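Local structure of gala protein type 1, 3 or 4 (Legionella pneumophila subsp. pneumophila, 4XA9) at residues V174-A179 and A197-S202. The protein is a leucine-rich repeat protein that may bind small GTPases and act as a GTPase activator. Residues are numbered along the deposited sequence; the frame is centred on the assembly and turned at random.
Sequences VSDIGA and AITDKS
Asp176 OD1 accepts two hydrogen bonds from the 197-202 segment. Thr199 N lies 2.7 Å from Asp176 OD1, on its syn side, in a nearly straight bond (171°). Ser202 OG donates from the anti side, 2.6 Å from Asp176 OD1. Both donors lie somewhat out of the carboxylate plane. The other oxygen, Asp176 OD2, lies against Thr199 OG1 at a modelled distance too short to be trusted in detail. The Asp176 and Thr199 side chains cross at about a right angle. Thr199 OG1 sits between its own N and carbonyl carbon (chi1 72°), where it accepts from Lys201 N at 3.2 Å, an ST turn. Beside this polar cluster, Ala179 CB meets Ile198 CD1 at 3.6 Å and Ser202 OG at 3.5 Å. Earlier in the segment, Ala197 N donates to Val174 O at 2.8 Å. Asp200 repeats the pattern one repeat on, bonding Thr223 through OD2, while Asp152 of helix 151-159 is hydrogen-bonded to Ser175 OG. The contact thus joins equivalent strand-to-helix turns of adjacent leucine-rich repeats. Two donors on Asp176 OD1 would favour the ionised carboxylate, and they tie the side chain to the turn that leads into helix 203-207.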
loop_
_atom_site.group_PDB
_atom_site.type_symbol
_atom_site.label_atom_id
_atom_site.label_comp_id
_atom_site.label_asym_id
_atom_site.label_seq_id
_atom_site.Cartn_x
_atom_site.Cartn_y
_atom_site.Cartn_z
ATOM N N VAL A 174 -14.461 8.597 -1.145
ATOM C CA VAL A 174 -15.644 8.719 -0.305
ATOM C C VAL A 174 -15.743 10.115 0.308
ATOM O O VAL A 174 -14.776 10.614 0.891
ATOM C CB VAL A 174 -15.633 7.672 0.829
ATOM C CG1 VAL A 174 -16.807 7.886 1.767
ATOM C CG2 VAL A 174 -15.653 6.268 0.257
ATOM N N SER A 175 -16.904 10.752 0.176
ATOM C CA SER A 175 -17.133 12.032 0.845
ATOM C C SER A 175 -18.061 11.846 2.041
ATOM O O SER A 175 -18.361 10.720 2.422
ATOM C CB SER A 175 -17.728 13.059 -0.120
ATOM O OG SER A 175 -19.070 12.728 -0.435
ATOM N N ASP A 176 -18.525 12.957 2.612
ATOM C CA ASP A 176 -19.415 12.927 3.770
ATOM C C ASP A 176 -20.701 12.172 3.487
ATOM O O ASP A 176 -21.241 11.512 4.370
ATOM C CB ASP A 176 -19.747 14.347 4.236
ATOM C CG ASP A 176 -18.575 15.029 4.917
ATOM O OD1 ASP A 176 -17.882 14.361 5.710
ATOM O OD2 ASP A 176 -18.350 16.234 4.666
ATOM N N ILE A 177 -21.187 12.274 2.253
ATOM C CA ILE A 177 -22.403 11.588 1.832
ATOM C C ILE A 177 -22.320 10.082 2.064
ATOM O O ILE A 177 -23.241 9.466 2.608
ATOM C CB ILE A 177 -22.693 11.831 0.339
ATOM C CG1 ILE A 177 -22.735 13.331 0.039
ATOM C CG2 ILE A 177 -23.985 11.142 -0.078
ATOM C CD1 ILE A 177 -23.775 14.076 0.828
ATOM N N GLY A 178 -21.212 9.491 1.635
ATOM C CA GLY A 178 -21.012 8.064 1.804
ATOM C C GLY A 178 -20.721 7.710 3.245
ATOM O O GLY A 178 -21.239 6.728 3.771
ATOM N N ALA A 179 -19.890 8.522 3.889
ATOM C CA ALA A 179 -19.465 8.246 5.257
ATOM C C ALA A 179 -20.646 8.285 6.221
ATOM O O ALA A 179 -20.738 7.464 7.132
ATOM C CB ALA A 179 -18.392 9.233 5.688
ATOM N N ALA A 197 -12.419 12.108 1.438
ATOM C CA ALA A 197 -12.756 13.529 1.544
ATOM C C ALA A 197 -13.775 13.767 2.645
ATOM O O ALA A 197 -14.722 14.528 2.469
ATOM C CB ALA A 197 -13.288 14.058 0.220
ATOM N N ILE A 198 -13.582 13.108 3.778
ATOM C CA ILE A 198 -14.548 13.175 4.866
ATOM C C ILE A 198 -14.271 14.373 5.772
ATOM O O ILE A 198 -13.118 14.661 6.095
ATOM C CB ILE A 198 -14.535 11.858 5.660
ATOM C CG1 ILE A 198 -14.885 10.698 4.718
ATOM C CG2 ILE A 198 -15.488 11.905 6.837
ATOM C CD1 ILE A 198 -14.847 9.355 5.370
ATOM N N THR A 199 -15.324 15.083 6.171
ATOM C CA THR A 199 -15.142 16.284 6.991
ATOM C C THR A 199 -15.817 16.151 8.348
ATOM O O THR A 199 -16.293 15.075 8.711
ATOM C CB THR A 199 -15.696 17.549 6.300
ATOM O OG1 THR A 199 -17.132 17.513 6.305
ATOM C CG2 THR A 199 -15.191 17.644 4.867
ATOM N N ASP A 200 -15.856 17.258 9.087
ATOM C CA ASP A 200 -16.540 17.312 10.376
ATOM C C ASP A 200 -18.027 16.990 10.265
ATOM O O ASP A 200 -18.649 16.589 11.242
ATOM C CB ASP A 200 -16.376 18.696 11.021
ATOM C CG ASP A 200 -14.971 18.944 11.524
ATOM O OD1 ASP A 200 -14.207 17.966 11.686
ATOM O OD2 ASP A 200 -14.631 20.117 11.768
ATOM N N LYS A 201 -18.594 17.180 9.078
ATOM C CA LYS A 201 -20.006 16.894 8.839
ATOM C C LYS A 201 -20.400 15.443 9.146
ATOM O O LYS A 201 -21.541 15.173 9.520
ATOM C CB LYS A 201 -20.372 17.211 7.387
ATOM C CG LYS A 201 -21.355 18.353 7.222
ATOM C CD LYS A 201 -22.252 18.136 6.010
ATOM C CE LYS A 201 -23.091 16.874 6.169
ATOM N NZ LYS A 201 -24.001 16.633 5.013
ATOM N N SER A 202 -19.470 14.508 8.979
ATOM C CA SER A 202 -19.794 13.104 9.226
ATOM C C SER A 202 -19.728 12.723 10.695
ATOM O O SER A 202 -20.281 11.697 11.096
ATOM C CB SER A 202 -18.854 12.184 8.445
ATOM O OG SER A 202 -18.982 12.374 7.050
#